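Local coordinates for protein ABC transporter (Caldanaerobius, PDB 4G68) that probably binds xylan-derived oligosaccharides outside the cell, serving as the solute-binding component of an ABC transporter, at residues G104-S107 with Q108-E112; L178-A181 with I182-K186; G216-L219 with T220-L224. All coordinates share one frame; numbering follows the deposited sequence.

Interaction 1 of 3, residues G104-S107 with Q108-E112; sequences GGFS and QPFVE
Phe-106 and Phe-110 form an offset edge-to-face aromatic pair in the local contact that leads from the loop after strand 98-102 into the short helix 108-112. The evidence is the ring geometry: the planes stand at 87° to each other, and the centroids are 5.6 Å apart. It is the edge of Phe-110 that is turned to the face of Phe-106, with the closest carbons, Phe-106 CE2 and Phe-110 CE2, separated by 3.8 Å. Two different rotations bring the rings together. Phe-106 sends CG anti to its backbone N (chi1 179°), whereas Phe-110 keeps CG beside its own N and leans back over the preceding turn. There one face of the Phe-110 ring receives the backbone carbonyl of Phe-106, whose O lies 3.7 Å above the Phe-110 ring plane, displaced toward the rim. Ser-107 touches both rings: its CB is 3.9 Å from Phe-110 CD2, and its OG lies at the edge of the Phe-106 ring, in plane. The hydroxyl's hydrogen bonds run to Trp-102 O and Thr-101 OG1, tying the turn back to the strand. The Trp-102 ring adds a further edge-to-face contact with Phe-106.

Gln-108 N gives a weak bond to Gly-105 O at 3.2 Å, and a regular i to i+4 helical bond runs from Val-111 N to Ser-107 O at 3.1 Å (N-H...O 153°). On the outer side, the extended Gln-108 side chain reaches Glu-112, its NE2 making a weak 3.0 Å bond to OE2. Tyr-141 bonds through its hydroxyl to Gly-104 O. The whole is a strand-loop-helix connection in the alpha/beta architecture of the bacterial extracellular solute-binding proteins.

Interaction 2 of 3, residues L178-A181 with I182-K186; sequences LIDA and IKTFK
Asp-180 and Thr-184 meet one turn apart in the amphipathic alpha-helix 175-187, by the familiar helical motif in which a threonine hydroxyl bonds to the carbonyl four residues earlier. Thr-184 OG1 donates to Asp-180 O at 2.9 Å, and the same oxygen takes the backbone bond from Thr-184 N at 2.7 Å. One carbonyl oxygen is therefore gripped twice by a single residue. The hydroxyl comes in from above the carbonyl plane, 46° out of it, while the amide arrives with much less tilt. The torsion accounts for this: with chi1 at -55°, OG1 sits beside its own backbone N and hangs back over the preceding turn. The Asp-180 carboxylate plays no part in the bond, its OD1 staying 3.7 Å from Thr-184 OG1.

Buried residues gather on the other face. Leu-178 CG packs on the terminal methyl of Ile-182, CD1, at 3.8 Å; Leu-178 also touches Phe-193 in a loop, and Ile-182 touches Ala-248 of helix 233-248. The exposed Lys-183 runs extended past Ile-179, which also touches Asp-244 of helix 233-248, so that aliphatic carbon meets aliphatic carbon: Lys-183 CE is 3.8 Å from Ile-179 CG2. Its ammonium ends 6.5 Å from the nearer carboxylate oxygen, NZ to Asp-180 OD1, too far for a salt bridge.

Phe-185 belongs to the buried face and meets Phe-164 edge-to-face. Its N-H points straight at Ala-181 O (180°, N to O 2.8 Å), and its ring carbon CD2 approaches that same Ala-181 O to 3.2 Å.

Interaction 3 of 3, residues G216-L219 with T220-L224; sequences GVQL and TRDAL
Val-217 and Arg-221 run alongside each other in the same direction, one turn apart on helix 217-224. The valine rotamer sets the contact: chi1 of 66° puts CG1 in the crowded position between backbone N and carbonyl carbon and leaves CG2 anti to N, directed at the arginine. That methyl rests over one face of the guanidinium, with Val-217 CG2 3.5 Å from Arg-221 NE. The arginine reaches it by keeping CG beside its own N and staying extended to NE, which lets Arg-221 CG brush Val-217 O at 3.2 Å. Val-389 of strand 388-389 touches both side chains.

Gln-218 takes a different course. Its chain bends at chi2 (51°), which turns the amide toward Asp-222, one turn further on. NE2 of Gln-218 then donates to Asp-222 OD1 at 3.0 Å. Asp-222 OD1 lies close to the amide plane of Gln-218, but the donor meets OD1 from above the carboxylate plane, the two flat groups being turned 53° apart. The amide oxygen is used as well: a water joins Gln-218 OE1 to Arg-221 NE, lying at the guanidinium edge, though its bond to NE is weak.

These pairs stand on the first turns of an alpha-helix whose N-cap is Gly-216. With its positive phi the same glycine is also where the preceding helix 201-215 leaves helical geometry, so it forms the joint between two consecutive helices. A second water bridges Gly-216 O and Thr-220 OG1, its short distances making the exact geometry doubtful. Thr-220 holds OG1 beside its backbone N, which turns the hydroxyl back toward that end. Backbone bonds run from Arg-221 N to Val-217 O (3.0 Å), Asp-222 N to Gln-218 O (2.9 Å) and Ala-223 N to Leu-219 O (3.0 Å).

Overall arrangement
From the N terminus the three contacts follow in series, none nesting in or crossing another, and each spans adjoining residues instead of closing a long loop. Interaction 1 turns the chain from strand 98-102 into helix 108-112 and leans on helix 79-91 and strand 140-141. Interaction 2 lies within helix 175-187, on the opposite side of the chain's centre from interaction 1, the centres of the two contacts being about 41 Å apart. Interaction 3 starts the helix after 201-215 and faces strand 388-389 and helix 392-395. Interactions 2 and 3 share one neighbour, helix 233-248, although their nearest atoms are about 17 Å apart; the nearest atoms of interactions 1 and 3 are about 9 Å apart, without touching.

Interaction 1 of 3, residues G104-S107 with Q108-E112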
loop_
_atom_site.group_PDB
_atom_site.type_symbol
_atom_site.label_atom_id
_atom_site.label_comp_id
_atom_site.label_asym_id
_atom_site.label_seq_id
_atom_site.Cartn_x
_atom_site.Cartn_y
_atom_site.Cartn_z
ATOM N N GLY C 104 -4.196 -6.013 -10.145
ATOM C CA GLY C 104 -3.813 -5.106 -11.212
ATOM C C GLY C 104 -2.514 -5.551 -11.865
ATOM O O GLY C 104 -2.297 -6.759 -12.074
ATOM N N GLY C 105 -1.693 -4.562 -12.232
ATOM C CA GLY C 105 -0.346 -4.759 -12.853
ATOM C C GLY C 105 0.620 -5.794 -12.299
ATOM O O GLY C 105 1.227 -6.544 -13.090
ATOM N N PHE C 106 0.762 -5.859 -10.967
ATOM C CA PHE C 106 1.657 -6.846 -10.329
ATOM C C PHE C 106 1.221 -8.250 -10.663
ATOM O O PHE C 106 2.042 -9.143 -10.837
ATOM C CB PHE C 106 1.591 -6.686 -8.828
ATOM C CG PHE C 106 2.455 -7.660 -8.048
ATOM C CD1 PHE C 106 3.784 -7.332 -7.739
ATOM C CD2 PHE C 106 1.929 -8.866 -7.545
ATOM C CE1 PHE C 106 4.591 -8.215 -6.994
ATOM C CE2 PHE C 106 2.727 -9.724 -6.776
ATOM C CZ PHE C 106 4.047 -9.393 -6.492
ATOM N N SER C 107 -0.090 -8.484 -10.679
ATOM C CA SER C 107 -0.557 -9.850 -10.924
ATOM C C SER C 107 -0.854 -10.129 -12.414
ATOM O O SER C 107 -1.202 -11.268 -12.800
ATOM C CB SER C 107 -1.757 -10.185 -10.033
ATOM O OG SER C 107 -1.474 -9.913 -8.668
ATOM N N GLN C 108 -0.746 -9.093 -13.250
ATOM C CA GLN C 108 -1.151 -9.263 -14.659
ATOM C C GLN C 108 -0.341 -10.402 -15.339
ATOM O O GLN C 108 -0.944 -11.250 -15.987
ATOM C CB GLN C 108 -1.074 -7.950 -15.453
ATOM C CG GLN C 108 -1.822 -8.011 -16.783
ATOM C CD GLN C 108 -1.624 -6.774 -17.671
ATOM O OE1 GLN C 108 -1.060 -5.756 -17.253
ATOM N NE2 GLN C 108 -2.097 -6.866 -18.912
ATOM N N PRO C 109 1.004 -10.418 -15.157
ATOM C CA PRO C 109 1.866 -11.488 -15.702
ATOM C C PRO C 109 1.435 -12.896 -15.324
ATOM O O PRO C 109 1.432 -13.787 -16.206
ATOM C CB PRO C 109 3.239 -11.206 -15.061
ATOM C CG PRO C 109 3.237 -9.730 -14.823
ATOM C CD PRO C 109 1.819 -9.380 -14.473
ATOM N N PHE C 110 1.113 -13.108 -14.041
ATOM C CA PHE C 110 0.621 -14.429 -13.558
ATOM C C PHE C 110 -0.654 -14.842 -14.299
ATOM O O PHE C 110 -0.864 -16.009 -14.641
ATOM C CB PHE C 110 0.261 -14.413 -12.063
ATOM C CG PHE C 110 1.267 -13.720 -11.162
ATOM C CD1 PHE C 110 2.633 -13.692 -11.468
ATOM C CD2 PHE C 110 0.839 -13.157 -9.948
ATOM C CE1 PHE C 110 3.545 -13.051 -10.615
ATOM C CE2 PHE C 110 1.740 -12.521 -9.087
ATOM C CZ PHE C 110 3.099 -12.477 -9.420
ATOM N N VAL C 111 -1.530 -13.867 -14.498
ATOM C CA VAL C 111 -2.819 -14.126 -15.090
ATOM C C VAL C 111 -2.597 -14.454 -16.540
ATOM O O VAL C 111 -3.097 -15.475 -16.996
ATOM C CB VAL C 111 -3.828 -12.947 -14.914
ATOM C CG1 VAL C 111 -5.084 -13.235 -15.712
ATOM C CG2 VAL C 111 -4.139 -12.794 -13.423
ATOM N N GLU C 112 -1.816 -13.621 -17.239
ATOM C CA GLU C 112 -1.545 -13.839 -18.671
ATOM C C GLU C 112 -0.783 -15.131 -18.968
ATOM O O GLU C 112 -0.970 -15.748 -20.020
ATOM C CB GLU C 112 -0.808 -12.643 -19.265
ATOM C CG GLU C 112 -1.699 -11.408 -19.331
ATOM C CD GLU C 112 -1.134 -10.330 -20.245
ATOM O OE1 GLU C 112 0.065 -10.445 -20.644
ATOM O OE2 GLU C 112 -1.898 -9.381 -20.583
#

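Interaction 2 of 3, residues L178-A181 with I182-K186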
loop_
_atom_site.group_PDB
_atom_site.type_symbol
_atom_site.label_atom_id
_atom_site.label_comp_id
_atom_site.label_asym_id
_atom_site.label_seq_id
_atom_site.Cartn_x
_atom_site.Cartn_y
_atom_site.Cartn_z
ATOM N N LEU C 178 4.368 22.357 4.375
ATOM C CA LEU C 178 5.125 21.144 4.667
ATOM C C LEU C 178 6.615 21.433 4.675
ATOM O O LEU C 178 7.297 21.025 5.606
ATOM C CB LEU C 178 4.752 19.965 3.741
ATOM C CG LEU C 178 5.588 18.691 3.848
ATOM C CD1 LEU C 178 5.413 18.048 5.194
ATOM C CD2 LEU C 178 5.202 17.697 2.782
ATOM N N ILE C 179 7.125 22.170 3.676
ATOM C CA ILE C 179 8.581 22.511 3.674
ATOM C C ILE C 179 8.992 23.320 4.896
ATOM O O ILE C 179 10.062 23.070 5.462
ATOM C CB ILE C 179 9.056 23.253 2.358
ATOM C CG1 ILE C 179 8.853 22.386 1.100
ATOM C CG2 ILE C 179 10.543 23.658 2.470
ATOM C CD1 ILE C 179 9.752 21.139 1.023
ATOM N N ASP C 180 8.190 24.325 5.267
ATOM C CA ASP C 180 8.496 25.124 6.457
ATOM C C ASP C 180 8.449 24.326 7.787
ATOM O O ASP C 180 9.360 24.471 8.637
ATOM C CB ASP C 180 7.620 26.384 6.563
ATOM C CG ASP C 180 7.998 27.224 7.772
ATOM O OD1 ASP C 180 9.239 27.500 7.927
ATOM O OD2 ASP C 180 7.104 27.561 8.591
ATOM N N ALA C 181 7.400 23.500 7.960
ATOM C CA ALA C 181 7.321 22.580 9.097
ATOM C C ALA C 181 8.570 21.709 9.167
ATOM O O ALA C 181 9.152 21.540 10.242
ATOM C CB ALA C 181 6.072 21.695 9.031
ATOM N N ILE C 182 8.975 21.151 8.037
ATOM C CA ILE C 182 10.163 20.286 7.992
ATOM C C ILE C 182 11.345 21.149 8.434
ATOM O O ILE C 182 12.107 20.752 9.314
ATOM C CB ILE C 182 10.434 19.745 6.551
ATOM C CG1 ILE C 182 9.329 18.729 6.121
ATOM C CG2 ILE C 182 11.893 19.257 6.385
ATOM C CD1 ILE C 182 9.334 18.458 4.635
ATOM N N LYS C 183 11.485 22.345 7.835
ATOM C CA LYS C 183 12.592 23.231 8.280
ATOM C C LYS C 183 12.563 23.559 9.786
ATOM O O LYS C 183 13.645 23.584 10.425
ATOM C CB LYS C 183 12.561 24.503 7.495
ATOM C CG LYS C 183 13.195 24.324 6.140
ATOM C CD LYS C 183 12.928 25.525 5.273
ATOM C CE LYS C 183 13.625 25.349 3.946
ATOM N NZ LYS C 183 13.288 26.490 3.007
ATOM N N THR C 184 11.350 23.839 10.311
ATOM C CA THR C 184 11.146 24.176 11.735
ATOM C C THR C 184 11.550 23.017 12.625
ATOM O O THR C 184 12.393 23.190 13.506
ATOM C CB THR C 184 9.697 24.688 12.034
ATOM O OG1 THR C 184 9.399 25.804 11.161
ATOM C CG2 THR C 184 9.531 25.153 13.504
ATOM N N PHE C 185 11.018 21.817 12.362
ATOM C CA PHE C 185 11.401 20.646 13.162
ATOM C C PHE C 185 12.878 20.347 13.148
ATOM O O PHE C 185 13.473 20.016 14.173
ATOM C CB PHE C 185 10.640 19.385 12.730
ATOM C CG PHE C 185 9.216 19.358 13.220
ATOM C CD1 PHE C 185 8.933 19.339 14.608
ATOM C CD2 PHE C 185 8.148 19.334 12.310
ATOM C CE1 PHE C 185 7.617 19.302 15.067
ATOM C CE2 PHE C 185 6.830 19.288 12.779
ATOM C CZ PHE C 185 6.566 19.275 14.151
ATOM N N LYS C 186 13.473 20.482 11.978
ATOM C CA LYS C 186 14.890 20.202 11.833
ATOM C C LYS C 186 15.683 21.120 12.714
ATOM O O LYS C 186 16.644 20.671 13.327
ATOM C CB LYS C 186 15.284 20.366 10.368
ATOM C CG LYS C 186 16.773 20.273 10.063
ATOM C CD LYS C 186 17.318 18.872 10.283
ATOM C CE LYS C 186 18.632 18.638 9.538
ATOM N NZ LYS C 186 19.121 17.242 9.771
#

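Interaction 3 of 3, residues G216-L219 with T220-L224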
loop_
_atom_site.group_PDB
_atom_site.type_symbol
_atom_site.label_atom_id
_atom_site.label_comp_id
_atom_site.label_asym_id
_atom_site.label_seq_id
_atom_site.Cartn_x
_atom_site.Cartn_y
_atom_site.Cartn_z
ATOM N N GLY C 216 -2.286 15.590 -11.844
ATOM C CA GLY C 216 -3.605 14.946 -11.782
ATOM C C GLY C 216 -3.644 13.470 -12.170
ATOM O O GLY C 216 -2.657 12.955 -12.670
ATOM N N VAL C 217 -4.812 12.801 -11.964
ATOM C CA VAL C 217 -4.940 11.361 -12.142
ATOM C C VAL C 217 -4.780 10.875 -13.580
ATOM O O VAL C 217 -4.282 9.737 -13.815
ATOM C CB VAL C 217 -6.197 10.736 -11.451
ATOM C CG1 VAL C 217 -7.512 11.193 -12.052
ATOM C CG2 VAL C 217 -6.067 9.223 -11.379
ATOM N N GLN C 218 -5.335 11.665 -14.513
ATOM C CA GLN C 218 -5.389 11.250 -15.885
ATOM C C GLN C 218 -3.959 11.172 -16.436
ATOM O O GLN C 218 -3.620 10.242 -17.179
ATOM C CB GLN C 218 -6.261 12.182 -16.752
ATOM C CG GLN C 218 -6.582 11.575 -18.108
ATOM C CD GLN C 218 -7.155 10.161 -17.956
ATOM O OE1 GLN C 218 -8.121 9.946 -17.210
ATOM N NE2 GLN C 218 -6.516 9.176 -18.602
ATOM N N LEU C 219 -3.111 12.123 -16.072
ATOM C CA LEU C 219 -1.775 12.177 -16.658
ATOM C C LEU C 219 -0.859 11.054 -16.141
ATOM O O LEU C 219 -0.013 10.563 -16.898
ATOM C CB LEU C 219 -1.123 13.558 -16.441
ATOM C CG LEU C 219 0.371 13.729 -16.840
ATOM C CD1 LEU C 219 0.597 13.559 -18.351
ATOM C CD2 LEU C 219 0.919 15.073 -16.353
ATOM N N THR C 220 -0.960 10.721 -14.827
ATOM C CA THR C 220 -0.319 9.553 -14.271
ATOM C C THR C 220 -0.773 8.275 -15.031
ATOM O O THR C 220 0.063 7.505 -15.555
ATOM C CB THR C 220 -0.660 9.431 -12.771
ATOM O OG1 THR C 220 0.133 10.386 -12.035
ATOM C CG2 THR C 220 -0.383 8.028 -12.266
ATOM N N ARG C 221 -2.088 8.101 -15.130
ATOM C CA ARG C 221 -2.646 6.897 -15.760
ATOM C C ARG C 221 -2.061 6.756 -17.173
ATOM O O ARG C 221 -1.572 5.698 -17.520
ATOM C CB ARG C 221 -4.169 6.935 -15.748
ATOM C CG ARG C 221 -4.789 6.646 -14.369
ATOM C CD ARG C 221 -6.303 6.344 -14.534
ATOM N NE ARG C 221 -7.268 6.629 -13.436
ATOM C CZ ARG C 221 -7.533 5.814 -12.403
ATOM N NH1 ARG C 221 -6.861 4.670 -12.180
ATOM N NH2 ARG C 221 -8.461 6.220 -11.534
ATOM N N ASP C 222 -2.052 7.861 -17.916
ATOM C CA ASP C 222 -1.593 7.937 -19.306
ATOM C C ASP C 222 -0.103 7.678 -19.476
ATOM O O ASP C 222 0.305 7.065 -20.459
ATOM C CB ASP C 222 -1.963 9.306 -19.920
ATOM C CG ASP C 222 -3.418 9.411 -20.249
ATOM O OD1 ASP C 222 -4.079 8.344 -20.210
ATOM O OD2 ASP C 222 -3.900 10.522 -20.573
ATOM N N ALA C 223 0.714 8.161 -18.539
ATOM C CA ALA C 223 2.127 7.894 -18.589
ATOM C C ALA C 223 2.351 6.419 -18.309
ATOM O O ALA C 223 3.188 5.781 -18.971
ATOM C CB ALA C 223 2.886 8.754 -17.586
ATOM N N LEU C 224 1.583 5.869 -17.366
ATOM C CA LEU C 224 1.791 4.481 -16.946
ATOM C C LEU C 224 1.294 3.491 -18.018
ATOM O O LEU C 224 1.800 2.365 -18.101
ATOM C CB LEU C 224 1.157 4.192 -15.579
ATOM C CG LEU C 224 1.675 4.973 -14.367
ATOM C CD1 LEU C 224 0.787 4.724 -13.172
ATOM C CD2 LEU C 224 3.107 4.617 -14.024
HETATM O O HOH W 1 -0.241 12.947 -12.528
HETATM O O HOH W 2 -8.382 8.545 -15.059
#